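Local coordinates for uncharacterized protein BAD_0989 (Bifidobacterium adolescentis ATCC 15703, PDB 3CYM) that is of unknown function but probably binds nucleic acid and may act as a 3'-5' exonuclease, at residues 54-59 with 73-78; 107-112 with 206-211; 155-160 with 300-305; 255-260 with 288-293. One frame throughout, in Å; residues are numbered along the deposited sequence. Where two conformers were deposited one is given.

Contact 1 (54-59 with 73-78); sequences GHEDWL and DPQALA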
loop_
_atom_site.group_PDB
_atom_site.type_symbol
_atom_site.label_atom_id
_atom_site.label_comp_id
_atom_site.label_asym_id
_atom_site.label_seq_id
_atom_site.Cartn_x
_atom_site.Cartn_y
_atom_site.Cartn_z
ATOM N N GLY A 54 -10.298 -4.219 -5.542
ATOM C CA GLY A 54 -9.027 -3.515 -5.423
ATOM C C GLY A 54 -8.889 -2.743 -4.130
ATOM O O GLY A 54 -9.099 -3.283 -3.041
ATOM N N HIS A 55 -8.539 -1.469 -4.262
ATOM C CA HIS A 55 -8.244 -0.634 -3.107
ATOM C C HIS A 55 -9.153 0.589 -3.067
ATOM O O HIS A 55 -8.708 1.709 -2.812
ATOM C CB HIS A 55 -6.756 -0.260 -3.097
ATOM C CG HIS A 55 -5.850 -1.439 -3.274
ATOM N ND1 HIS A 55 -5.584 -2.331 -2.258
ATOM C CD2 HIS A 55 -5.188 -1.899 -4.362
ATOM C CE1 HIS A 55 -4.781 -3.278 -2.705
ATOM N NE2 HIS A 55 -4.523 -3.039 -3.978
ATOM N N GLU A 56 -10.436 0.346 -3.329
ATOM C CA GLU A 56 -11.473 1.351 -3.164
ATOM C C GLU A 56 -11.741 1.517 -1.669
ATOM O O GLU A 56 -11.820 0.532 -0.928
ATOM C CB GLU A 56 -12.745 0.919 -3.898
ATOM C CG GLU A 56 -13.869 1.947 -3.914
ATOM C CD GLU A 56 -15.199 1.382 -4.419
ATOM O OE1 GLU A 56 -15.200 0.360 -5.143
ATOM O OE2 GLU A 56 -16.250 1.971 -4.087
ATOM N N ASP A 57 -11.857 2.765 -1.228
ATOM C CA ASP A 57 -12.154 3.043 0.160
ATOM C C ASP A 57 -13.631 2.756 0.448
ATOM O O ASP A 57 -14.520 3.236 -0.256
ATOM C CB ASP A 57 -11.801 4.491 0.510
ATOM C CG ASP A 57 -10.306 4.785 0.406
ATOM O OD1 ASP A 57 -9.483 3.841 0.441
ATOM O OD2 ASP A 57 -9.947 5.982 0.300
ATOM N N TRP A 58 -13.873 1.953 1.477
ATOM C CA TRP A 58 -15.218 1.690 1.959
ATOM C C TRP A 58 -15.530 2.487 3.221
ATOM O O TRP A 58 -16.645 2.433 3.759
ATOM C CB TRP A 58 -15.399 0.188 2.166
ATOM C CG TRP A 58 -15.613 -0.498 0.858
ATOM C CD1 TRP A 58 -14.652 -1.017 0.035
ATOM C CD2 TRP A 58 -16.861 -0.687 0.187
ATOM N NE1 TRP A 58 -15.229 -1.538 -1.099
ATOM C CE2 TRP A 58 -16.584 -1.354 -1.032
ATOM C CE3 TRP A 58 -18.189 -0.376 0.501
ATOM C CZ2 TRP A 58 -17.581 -1.716 -1.928
ATOM C CZ3 TRP A 58 -19.183 -0.734 -0.390
ATOM C CH2 TRP A 58 -18.873 -1.391 -1.598
ATOM N N LEU A 59 -14.527 3.221 3.690
ATOM C CA LEU A 59 -14.685 4.174 4.786
ATOM C C LEU A 59 -13.557 5.194 4.733
ATOM O O LEU A 59 -12.453 4.899 4.275
ATOM C CB LEU A 59 -14.712 3.470 6.152
ATOM C CG LEU A 59 -15.091 4.314 7.388
ATOM C CD1 LEU A 59 -16.486 4.917 7.310
ATOM C CD2 LEU A 59 -14.961 3.486 8.633
ATOM N N ASP A 73 -19.011 7.394 4.771
ATOM C CA ASP A 73 -19.309 6.281 3.866
ATOM C C ASP A 73 -19.247 6.781 2.421
ATOM O O ASP A 73 -20.199 7.400 1.969
ATOM C CB ASP A 73 -20.724 5.763 4.189
ATOM C CG ASP A 73 -21.141 4.518 3.377
ATOM O OD1 ASP A 73 -20.541 4.177 2.336
ATOM O OD2 ASP A 73 -22.125 3.871 3.800
ATOM N N PRO A 74 -18.144 6.490 1.686
ATOM C CA PRO A 74 -17.968 7.037 0.332
ATOM C C PRO A 74 -19.048 6.609 -0.674
ATOM O O PRO A 74 -19.517 7.436 -1.454
ATOM C CB PRO A 74 -16.592 6.496 -0.096
ATOM C CG PRO A 74 -15.904 6.128 1.179
ATOM C CD PRO A 74 -17.006 5.627 2.060
ATOM N N GLN A 75 -19.445 5.339 -0.621
ATOM C CA GLN A 75 -20.414 4.756 -1.553
ATOM C C GLN A 75 -21.813 5.338 -1.372
ATOM O O GLN A 75 -22.450 5.726 -2.346
ATOM C CB GLN A 75 -20.448 3.226 -1.421
ATOM C CG GLN A 75 -19.196 2.517 -1.946
ATOM C CD GLN A 75 -17.992 2.665 -1.024
ATOM O OE1 GLN A 75 -18.139 2.925 0.173
ATOM N NE2 GLN A 75 -16.796 2.503 -1.578
ATOM N N ALA A 76 -22.270 5.414 -0.122
ATOM C CA ALA A 76 -23.534 6.070 0.205
ATOM C C ALA A 76 -23.534 7.557 -0.157
ATOM O O ALA A 76 -24.542 8.069 -0.629
ATOM C CB ALA A 76 -23.867 5.888 1.671
ATOM N N LEU A 77 -22.405 8.233 0.054
ATOM C CA LEU A 77 -22.307 9.668 -0.216
ATOM C C LEU A 77 -22.224 9.981 -1.703
ATOM O O LEU A 77 -22.703 11.021 -2.137
ATOM C CB LEU A 77 -21.129 10.307 0.534
ATOM C CG LEU A 77 -21.182 10.401 2.064
ATOM C CD1 LEU A 77 -19.853 10.912 2.621
ATOM C CD2 LEU A 77 -22.342 11.253 2.550
ATOM N N ALA A 78 -21.618 9.085 -2.477
ATOM C CA ALA A 78 -21.658 9.178 -3.939
ATOM C C ALA A 78 -23.091 9.025 -4.479
ATOM O O ALA A 78 -23.501 9.752 -5.385
ATOM C CB ALA A 78 -20.729 8.148 -4.571
#
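L59 and D73 bring the two backbones nearest, CA to CA 5.2 Å, where the start of strand 57-65 passes the first turn of helix 74-79 in the RNase H-like exonuclease fold; W58 and L59 both face E46, a sodium-site residue with D44 and D172, in a classic beta bulge. Q75 carries most of the contact. Its chain bends at chi2 (74°), which turns CD toward the strand. NE2 donates twice. E56 and Q75 meet tip to tip, NE2 to OE2 2.6 Å, the bond almost straight at 168° and arriving from above the carboxylate plane; the other bond goes to the backbone O of D57, NE2 to O 2.7 Å. The Q75 amide also stacks on the indole of W58, the planes 16° apart, with NE2 3.6 Å above the ring plane over its centre. Q75 CG adds a CH-pi contact over the six-membered ring, 4.0 Å from its centroid. On the backbone side, P74 sets CG 3.5 Å from D57 O. D73 is the N-cap of the helix: OD1 accepts from A76 N, whereas OD2 pairs with R159. Both Q75 bonds lie close to its amide plane, so together with the stack they fix its rotation, and the E56 carboxylate would be expected to polarise the N-H groups.

Contact 2 (107-112 with 206-211); sequences GFDELG and EGLGPR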
loop_
_atom_site.group_PDB
_atom_site.type_symbol
_atom_site.label_atom_id
_atom_site.label_comp_id
_atom_site.label_asym_id
_atom_site.label_seq_id
_atom_site.Cartn_x
_atom_site.Cartn_y
_atom_site.Cartn_z
ATOM N N GLY A 107 -6.337 6.761 -2.976
ATOM C CA GLY A 107 -7.783 6.672 -2.784
ATOM C C GLY A 107 -8.438 8.015 -2.539
ATOM O O GLY A 107 -9.522 8.266 -3.054
ATOM N N PHE A 108 -7.781 8.868 -1.750
ATOM C CA PHE A 108 -8.227 10.249 -1.520
ATOM C C PHE A 108 -8.239 11.055 -2.813
ATOM O O PHE A 108 -9.201 11.768 -3.090
ATOM C CB PHE A 108 -7.337 10.971 -0.499
ATOM C CG PHE A 108 -7.481 10.476 0.920
ATOM C CD1 PHE A 108 -6.441 10.631 1.817
ATOM C CD2 PHE A 108 -8.648 9.859 1.363
ATOM C CE1 PHE A 108 -6.558 10.184 3.124
ATOM C CE2 PHE A 108 -8.773 9.417 2.669
ATOM C CZ PHE A 108 -7.724 9.579 3.548
ATOM N N ASP A 109 -7.161 10.941 -3.591
ATOM C CA ASP A 109 -7.065 11.541 -4.925
ATOM C C ASP A 109 -8.200 11.068 -5.842
ATOM O O ASP A 109 -8.814 11.871 -6.547
ATOM C CB ASP A 109 -5.715 11.208 -5.560
ATOM C CG ASP A 109 -5.591 11.728 -6.974
ATOM O OD1 ASP A 109 -5.578 10.902 -7.916
ATOM O OD2 ASP A 109 -5.520 12.963 -7.139
ATOM N N GLU A 110 -8.493 9.771 -5.796
ATOM C CA GLU A 110 -9.564 9.202 -6.607
ATOM C C GLU A 110 -10.975 9.647 -6.233
ATOM O O GLU A 110 -11.863 9.639 -7.076
ATOM C CB GLU A 110 -9.456 7.681 -6.680
ATOM C CG GLU A 110 -8.388 7.226 -7.667
ATOM C CD GLU A 110 -8.762 5.959 -8.413
ATOM O OE1 GLU A 110 -8.295 5.791 -9.562
ATOM O OE2 GLU A 110 -9.521 5.133 -7.855
ATOM N N LEU A 111 -11.177 10.058 -4.987
ATOM C CA LEU A 111 -12.460 10.647 -4.588
ATOM C C LEU A 111 -12.550 12.134 -4.950
ATOM O O LEU A 111 -13.632 12.720 -4.935
ATOM C CB LEU A 111 -12.747 10.395 -3.100
ATOM C CG LEU A 111 -13.142 8.949 -2.757
ATOM C CD1 LEU A 111 -12.822 8.585 -1.312
ATOM C CD2 LEU A 111 -14.607 8.670 -3.058
ATOM N N GLY A 112 -11.409 12.733 -5.289
ATOM C CA GLY A 112 -11.355 14.132 -5.697
ATOM C C GLY A 112 -10.882 15.061 -4.592
ATOM O O GLY A 112 -10.999 16.280 -4.713
ATOM N N GLU A 206 4.252 11.806 -4.894
ATOM C CA GLU A 206 4.168 10.408 -5.353
ATOM C C GLU A 206 2.813 9.754 -5.114
ATOM O O GLU A 206 2.290 9.060 -5.991
ATOM C CB GLU A 206 5.246 9.537 -4.691
ATOM C CG GLU A 206 6.653 9.810 -5.160
ATOM C CD GLU A 206 6.825 9.644 -6.655
ATOM O OE1 GLU A 206 7.195 10.635 -7.319
ATOM O OE2 GLU A 206 6.595 8.528 -7.165
ATOM N N GLY A 207 2.261 9.977 -3.927
ATOM C CA GLY A 207 1.040 9.317 -3.489
ATOM C C GLY A 207 -0.243 9.861 -4.085
ATOM O O GLY A 207 -1.145 9.088 -4.406
ATOM N N LEU A 208 -0.340 11.184 -4.224
ATOM C CA LEU A 208 -1.553 11.809 -4.757
ATOM C C LEU A 208 -1.656 11.616 -6.274
ATOM O O LEU A 208 -1.200 12.442 -7.070
ATOM C CB LEU A 208 -1.640 13.285 -4.351
ATOM C CG LEU A 208 -3.020 13.907 -4.152
ATOM C CD1 LEU A 208 -3.788 13.174 -3.074
ATOM C CD2 LEU A 208 -2.875 15.382 -3.802
ATOM N N GLY A 209 -2.261 10.496 -6.646
ATOM C CA GLY A 209 -2.316 10.024 -8.025
ATOM C C GLY A 209 -2.537 8.521 -7.979
ATOM O O GLY A 209 -2.535 7.946 -6.893
ATOM N N PRO A 210 -2.719 7.875 -9.149
ATOM C CA PRO A 210 -2.994 6.432 -9.221
ATOM C C PRO A 210 -1.827 5.591 -8.700
ATOM O O PRO A 210 -0.666 5.936 -8.944
ATOM C CB PRO A 210 -3.201 6.187 -10.722
ATOM C CG PRO A 210 -3.479 7.545 -11.311
ATOM C CD PRO A 210 -2.667 8.487 -10.490
ATOM N N ARG A 211 -2.140 4.510 -7.986
ATOM C CA ARG A 211 -1.117 3.685 -7.325
ATOM C C ARG A 211 -0.239 2.879 -8.284
ATOM O O ARG A 211 -0.613 2.630 -9.432
ATOM C CB ARG A 211 -1.711 2.763 -6.240
ATOM C CG ARG A 211 -2.994 2.042 -6.607
ATOM C CD ARG A 211 -4.140 2.532 -5.748
ATOM N NE ARG A 211 -5.367 2.735 -6.515
ATOM C CZ ARG A 211 -6.515 3.180 -6.004
ATOM N NH1 ARG A 211 -7.572 3.329 -6.790
ATOM N NH2 ARG A 211 -6.614 3.474 -4.711
#
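The guanidinium of R211 turns an edge to E110, whose OE2 lies near its plane and makes a salt bridge with NH1, OE2 to NH1 2.9 Å. The two side chains cross at about a right angle, and the carboxylate is rotated 73° from the guanidinium plane. G107 N stands oblique to the same group, 3.7 Å from R211 NH2. The R211 chain leaves its backbone with CG between N and the carbonyl carbon (chi1 44°) and bends again at chi2 and chi3 before coming back over helix 101-111; it is poorly ordered, and the pairing is likely to be loosely held. The other flat group, the F108 ring, leads away from 206-211 and meets W96 edge-to-face. Nearer the middle, D109 and L208 have their CA atoms 5.5 Å apart. D109 sends CG anti to its backbone N, and its OD1 comes to 3.4 Å from G209 CA, while D109 CB packs on L208 CD1 at 3.7 Å. L208 also touches L105 of helix 101-111, and P115 beyond it. Two helix C-termini thus meet here. Helix 101-111 closes in a Schellman motif with G112 at positive phi, and helix 193-207 runs out into an inverse gamma turn centred on L208, a surface contact between the exonuclease range, through 107-112, and the end of helix 193-207.

Contact 3 (155-160 with 300-305); sequences DWSYRP and FERYAP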
loop_
_atom_site.group_PDB
_atom_site.type_symbol
_atom_site.label_atom_id
_atom_site.label_comp_id
_atom_site.label_asym_id
_atom_site.label_seq_id
_atom_site.Cartn_x
_atom_site.Cartn_y
_atom_site.Cartn_z
ATOM N N ASP A 155 -13.903 -6.822 6.606
ATOM C CA ASP A 155 -14.498 -6.496 5.324
ATOM C C ASP A 155 -15.234 -5.180 5.477
ATOM O O ASP A 155 -16.394 -5.165 5.880
ATOM C CB ASP A 155 -15.455 -7.592 4.842
ATOM C CG ASP A 155 -16.063 -7.276 3.477
ATOM O OD1 ASP A 155 -15.778 -6.203 2.908
ATOM O OD2 ASP A 155 -16.845 -8.088 2.966
ATOM N N TRP A 156 -14.571 -4.079 5.123
ATOM C CA TRP A 156 -15.137 -2.738 5.341
ATOM C C TRP A 156 -16.335 -2.389 4.470
ATOM O O TRP A 156 -16.956 -1.342 4.669
ATOM C CB TRP A 156 -14.053 -1.665 5.263
ATOM C CG TRP A 156 -13.125 -1.786 6.414
ATOM C CD1 TRP A 156 -11.922 -2.437 6.438
ATOM C CD2 TRP A 156 -13.350 -1.299 7.741
ATOM N NE1 TRP A 156 -11.364 -2.354 7.697
ATOM C CE2 TRP A 156 -12.225 -1.666 8.518
ATOM C CE3 TRP A 156 -14.384 -0.567 8.347
ATOM C CZ2 TRP A 156 -12.103 -1.324 9.872
ATOM C CZ3 TRP A 156 -14.260 -0.231 9.704
ATOM C CH2 TRP A 156 -13.129 -0.612 10.444
ATOM N N SER A 157 -16.679 -3.285 3.543
ATOM C CA SER A 157 -17.888 -3.143 2.719
ATOM C C SER A 157 -19.167 -3.598 3.420
ATOM O O SER A 157 -20.257 -3.451 2.868
ATOM C CB SER A 157 -17.733 -3.904 1.403
ATOM O OG SER A 157 -17.778 -5.301 1.612
ATOM N N TYR A 158 -19.029 -4.160 4.622
ATOM C CA TYR A 158 -20.170 -4.627 5.411
ATOM C C TYR A 158 -21.041 -3.439 5.838
ATOM O O TYR A 158 -20.549 -2.500 6.447
ATOM C CB TYR A 158 -19.672 -5.395 6.644
ATOM C CG TYR A 158 -20.689 -6.328 7.280
ATOM C CD1 TYR A 158 -21.639 -5.849 8.191
ATOM C CD2 TYR A 158 -20.697 -7.695 6.979
ATOM C CE1 TYR A 158 -22.579 -6.704 8.775
ATOM C CE2 TYR A 158 -21.638 -8.561 7.562
ATOM C CZ TYR A 158 -22.574 -8.053 8.457
ATOM O OH TYR A 158 -23.502 -8.889 9.045
ATOM N N ARG A 159 -22.324 -3.470 5.483
ATOM C CA ARG A 159 -23.285 -2.455 5.944
ATOM C C ARG A 159 -24.456 -3.121 6.674
ATOM O O ARG A 159 -24.915 -4.171 6.256
ATOM C CB ARG A 159 -23.804 -1.582 4.794
ATOM C CG ARG A 159 -22.752 -0.776 4.042
ATOM C CD ARG A 159 -22.234 0.395 4.859
ATOM N NE ARG A 159 -21.262 1.184 4.105
ATOM C CZ ARG A 159 -19.953 0.949 4.059
ATOM N NH1 ARG A 159 -19.414 -0.070 4.726
ATOM N NH2 ARG A 159 -19.175 1.742 3.336
ATOM N N PRO A 160 -24.923 -2.532 7.793
ATOM C CA PRO A 160 -24.368 -1.355 8.468
ATOM C C PRO A 160 -23.067 -1.699 9.194
ATOM O O PRO A 160 -22.864 -2.848 9.585
ATOM C CB PRO A 160 -25.460 -0.974 9.466
ATOM C CG PRO A 160 -26.188 -2.239 9.731
ATOM C CD PRO A 160 -26.107 -3.066 8.491
ATOM N N PHE A 300 -16.035 -14.392 4.594
ATOM C CA PHE A 300 -15.733 -14.717 3.200
ATOM C C PHE A 300 -16.898 -15.425 2.535
ATOM O O PHE A 300 -17.188 -15.167 1.368
ATOM C CB PHE A 300 -14.473 -15.585 3.084
ATOM C CG PHE A 300 -13.196 -14.811 3.194
ATOM C CD1 PHE A 300 -12.716 -14.085 2.115
ATOM C CD2 PHE A 300 -12.479 -14.804 4.378
ATOM C CE1 PHE A 300 -11.540 -13.358 2.221
ATOM C CE2 PHE A 300 -11.306 -14.081 4.495
ATOM C CZ PHE A 300 -10.833 -13.357 3.414
ATOM N N GLU A 301 -17.565 -16.303 3.286
ATOM C CA GLU A 301 -18.703 -17.097 2.793
ATOM C C GLU A 301 -19.874 -16.276 2.244
ATOM O O GLU A 301 -20.704 -16.796 1.485
ATOM C CB GLU A 301 -19.200 -18.077 3.865
ATOM C CG GLU A 301 -18.424 -19.384 3.946
ATOM C CD GLU A 301 -18.367 -20.109 2.620
ATOM O OE1 GLU A 301 -17.258 -20.512 2.226
ATOM O OE2 GLU A 301 -19.424 -20.274 1.969
ATOM N N ARG A 302 -19.923 -15.002 2.638
ATOM C CA ARG A 302 -20.883 -14.026 2.113
ATOM C C ARG A 302 -20.740 -13.824 0.610
ATOM O O ARG A 302 -21.688 -13.420 -0.063
ATOM C CB ARG A 302 -20.691 -12.676 2.806
ATOM C CG ARG A 302 -21.383 -12.557 4.147
ATOM C CD ARG A 302 -20.699 -11.556 5.065
ATOM N NE ARG A 302 -20.760 -10.172 4.591
ATOM C CZ ARG A 302 -19.725 -9.497 4.088
ATOM N NH1 ARG A 302 -18.532 -10.084 3.963
ATOM N NH2 ARG A 302 -19.880 -8.233 3.703
ATOM N N TYR A 303 -19.542 -14.089 0.094
ATOM C CA TYR A 303 -19.234 -13.897 -1.320
ATOM C C TYR A 303 -19.531 -15.114 -2.182
ATOM O O TYR A 303 -19.336 -15.069 -3.401
ATOM C CB TYR A 303 -17.780 -13.442 -1.489
ATOM C CG TYR A 303 -17.571 -12.027 -0.993
ATOM C CD1 TYR A 303 -17.680 -10.948 -1.864
ATOM C CD2 TYR A 303 -17.307 -11.764 0.354
ATOM C CE1 TYR A 303 -17.517 -9.648 -1.418
ATOM C CE2 TYR A 303 -17.132 -10.466 0.811
ATOM C CZ TYR A 303 -17.242 -9.414 -0.083
ATOM O OH TYR A 303 -17.069 -8.121 0.346
ATOM N N ALA A 304 -20.020 -16.183 -1.547
ATOM C CA ALA A 304 -20.397 -17.422 -2.246
ATOM C C ALA A 304 -21.368 -17.250 -3.424
ATOM O O ALA A 304 -21.115 -17.831 -4.478
ATOM C CB ALA A 304 -20.894 -18.488 -1.275
ATOM N N PRO A 305 -22.464 -16.452 -3.268
ATOM C CA PRO A 305 -23.336 -16.229 -4.436
ATOM C C PRO A 305 -22.690 -15.543 -5.643
ATOM O O PRO A 305 -23.140 -15.754 -6.768
ATOM C CB PRO A 305 -24.457 -15.351 -3.869
ATOM C CG PRO A 305 -24.475 -15.670 -2.416
ATOM C CD PRO A 305 -23.025 -15.784 -2.075
#
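Charged and polar bonds from R302 and Y303 converge on the carboxylate of D155. R302 is modelled in two conformers; in one of them it grips OD2 end-on with both terminal nitrogens: NH1 to OD2 is 2.8 Å and comes in on the anti side, while NH2 to OD2 is 3.1 Å and arrives from above the carboxylate plane. OD2 lies at the guanidinium edge, in its plane. Y303 reaches D155 tip to tip and donates its hydroxyl, OH to OD2 2.6 Å, on the syn side, giving this one oxygen three donors. The other oxygen, OD1, is taken up within the loop, accepting from S157 N (3.1 Å), the bond of an Asx turn, and from S157 OG on the same face. A carboxylate so surrounded would be expected to remain ionised. The van der Waals contact is made by Y158: its CD2 lies over one face of the R302 guanidinium, 3.4 Å from NH2, the two planes inclined by 37° and the side chains crossing at about a right angle. Second-shell bonds steady the donors, from R302 NH1 to M299 O and between Y303 OH and R52 NE. Loop 155-160 of the exonuclease range, which precedes helix 163-174 and lays W156 against W58 and L59 of strand 57-65, meets helices 296-301 and 304-307, far along the chain, where F300 stacks on F51.

Contact 4 (255-260 with 288-293); sequences PTLLLS and VRIHTD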
loop_
_atom_site.group_PDB
_atom_site.type_symbol
_atom_site.label_atom_id
_atom_site.label_comp_id
_atom_site.label_asym_id
_atom_site.label_seq_id
_atom_site.Cartn_x
_atom_site.Cartn_y
_atom_site.Cartn_z
ATOM N N PRO A 255 -9.858 -11.183 -6.776
ATOM C CA PRO A 255 -9.609 -12.126 -7.876
ATOM C C PRO A 255 -9.405 -13.583 -7.450
ATOM O O PRO A 255 -9.926 -14.486 -8.104
ATOM C CB PRO A 255 -8.342 -11.578 -8.522
ATOM C CG PRO A 255 -8.385 -10.126 -8.245
ATOM C CD PRO A 255 -9.043 -9.961 -6.915
ATOM N N THR A 256 -8.689 -13.798 -6.345
ATOM C CA THR A 256 -8.377 -15.150 -5.878
ATOM C C THR A 256 -9.551 -15.857 -5.194
ATOM O O THR A 256 -9.446 -17.029 -4.819
ATOM C CB THR A 256 -7.161 -15.153 -4.951
ATOM O OG1 THR A 256 -7.333 -14.145 -3.954
ATOM C CG2 THR A 256 -5.881 -14.877 -5.742
ATOM N N LEU A 257 -10.657 -15.138 -5.014
ATOM C CA LEU A 257 -11.902 -15.753 -4.573
ATOM C C LEU A 257 -12.633 -16.397 -5.752
ATOM O O LEU A 257 -13.406 -17.339 -5.578
ATOM C CB LEU A 257 -12.796 -14.738 -3.845
ATOM C CG LEU A 257 -12.410 -14.408 -2.397
ATOM C CD1 LEU A 257 -13.092 -13.143 -1.906
ATOM C CD2 LEU A 257 -12.743 -15.576 -1.482
ATOM N N LEU A 258 -12.371 -15.892 -6.954
ATOM C CA LEU A 258 -12.991 -16.423 -8.167
ATOM C C LEU A 258 -12.262 -17.648 -8.697
ATOM O O LEU A 258 -12.877 -18.580 -9.209
ATOM C CB LEU A 258 -13.037 -15.345 -9.247
ATOM C CG LEU A 258 -13.959 -14.165 -8.963
ATOM C CD1 LEU A 258 -14.124 -13.347 -10.232
ATOM C CD2 LEU A 258 -15.328 -14.634 -8.427
ATOM N N LEU A 259 -10.940 -17.624 -8.580
ATOM C CA LEU A 259 -10.086 -18.683 -9.083
ATOM C C LEU A 259 -8.745 -18.580 -8.357
ATOM O O LEU A 259 -8.130 -17.506 -8.303
ATOM C CB LEU A 259 -9.925 -18.561 -10.612
ATOM C CG LEU A 259 -9.133 -19.615 -11.390
ATOM C CD1 LEU A 259 -9.844 -20.962 -11.418
ATOM C CD2 LEU A 259 -8.876 -19.119 -12.800
ATOM N N SER A 260 -8.312 -19.697 -7.782
ATOM C CA SER A 260 -7.047 -19.771 -7.075
ATOM C C SER A 260 -5.857 -19.777 -8.033
ATOM O O SER A 260 -5.994 -20.130 -9.208
ATOM C CB SER A 260 -7.009 -21.040 -6.233
ATOM O OG SER A 260 -6.928 -22.179 -7.069
ATOM N N VAL A 288 -13.862 -21.732 -4.688
ATOM C CA VAL A 288 -12.768 -21.408 -3.772
ATOM C C VAL A 288 -13.319 -21.269 -2.351
ATOM O O VAL A 288 -14.304 -20.555 -2.127
ATOM C CB VAL A 288 -12.033 -20.103 -4.224
ATOM C CG1 VAL A 288 -11.068 -19.591 -3.157
ATOM C CG2 VAL A 288 -11.306 -20.323 -5.544
ATOM N N ARG A 289 -12.695 -21.971 -1.405
ATOM C CA ARG A 289 -13.136 -21.942 -0.010
ATOM C C ARG A 289 -12.023 -21.465 0.921
ATOM O O ARG A 289 -10.989 -22.114 1.065
ATOM C CB ARG A 289 -13.670 -23.316 0.422
ATOM C CG ARG A 289 -15.013 -23.703 -0.215
ATOM C CD ARG A 289 -16.206 -23.378 0.687
ATOM N NE ARG A 289 -16.593 -24.510 1.536
ATOM C CZ ARG A 289 -17.558 -24.477 2.457
ATOM N NH1 ARG A 289 -17.836 -25.560 3.171
ATOM N NH2 ARG A 289 -18.251 -23.366 2.672
ATOM N N ILE A 290 -12.247 -20.314 1.546
ATOM C CA ILE A 290 -11.279 -19.778 2.499
ATOM C C ILE A 290 -11.515 -20.419 3.863
ATOM O O ILE A 290 -12.555 -20.194 4.492
ATOM C CB ILE A 290 -11.328 -18.216 2.606
ATOM C CG1 ILE A 290 -11.183 -17.551 1.226
ATOM C CG2 ILE A 290 -10.270 -17.696 3.600
ATOM C CD1 ILE A 290 -9.899 -17.885 0.456
ATOM N N HIS A 291 -10.551 -21.226 4.299
ATOM C CA HIS A 291 -10.588 -21.847 5.617
ATOM C C HIS A 291 -9.444 -21.315 6.474
ATOM O O HIS A 291 -8.271 -21.517 6.150
ATOM C CB HIS A 291 -10.516 -23.375 5.506
ATOM C CG HIS A 291 -11.701 -23.987 4.828
ATOM N ND1 HIS A 291 -11.653 -24.474 3.539
ATOM C CD2 HIS A 291 -12.970 -24.186 5.259
ATOM C CE1 HIS A 291 -12.840 -24.951 3.208
ATOM N NE2 HIS A 291 -13.658 -24.787 4.233
ATOM N N THR A 292 -9.796 -20.618 7.552
ATOM C CA THR A 292 -8.805 -20.082 8.493
ATOM C C THR A 292 -9.157 -20.486 9.927
ATOM O O THR A 292 -8.450 -20.119 10.875
ATOM C CB THR A 292 -8.676 -18.535 8.410
ATOM O OG1 THR A 292 -9.379 -18.029 7.267
ATOM C CG2 THR A 292 -7.202 -18.127 8.328
ATOM N N ASP A 293 -10.246 -21.252 10.057
ATOM C CA ASP A 293 -10.824 -21.683 11.342
ATOM C C ASP A 293 -11.183 -20.499 12.267
ATOM O O ASP A 293 -11.078 -20.594 13.494
ATOM C CB ASP A 293 -9.913 -22.714 12.040
ATOM C CG ASP A 293 -10.688 -23.728 12.872
ATOM O OD1 ASP A 293 -10.071 -24.726 13.298
ATOM O OD2 ASP A 293 -11.903 -23.535 13.105
HETATM O O HOH W 1 -14.660 -19.703 -6.397
#
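L257 and V288 bring the backbones nearest, with CA atoms 5.8 Å apart, as the short helix 255-258, whose backbone bonds are few, meets the irregular chain ahead of helix 296-301. Both segments belong to the HRDC domain, a helical fold, and the contact ties one of its short helices to the loop between helices 275-279 and 296-301. No direct hydrogen bond crosses, and V288 supplies most of the packing. Its side chain points at the helix end and straddles the backbone there: CB sits 3.4 Å from L257 O, CG1, anti to the V288 backbone N (chi1 169°), lies 3.5 Å from T256 O, and CG2 is 3.8 Å from S260 N. S260 is the N-cap of helix 261-270, and its OG also bonds to S263 OG. Farther along, L257 and I290 cross at about a right angle, CD2 to CG1 3.7 Å, and both lean on the ring of F300. Polar links come from outside the pair: Q307 NE2 donates to L257 O and to V288 O, joining the two strips of backbone. A single water forms another bridge, donating to L257 O and accepting from V288 N, with its oxygen 2.8 Å from each.

Contact 3 is buried, contacts 1 and 4 are partly buried, and contact 2 lies at the surface. Contact 1 and the 107-112 side of contact 2 lie in the exonuclease range and touch through D57 and G107; contact 1 relies on hydrogen bonds from a side-chain amide and an aromatic stack, contact 2 on a salt bridge to a poorly ordered arginine and a few van der Waals touches. Contact 3 joins the exonuclease range to helices 296-301 and 304-307 through a shared carboxylate, and R159 links it to contact 1. Contact 4, van der Waals and water-bridged, is nested within the loop that contact 3 closes; F300 and the R289-E301 pair connect the two.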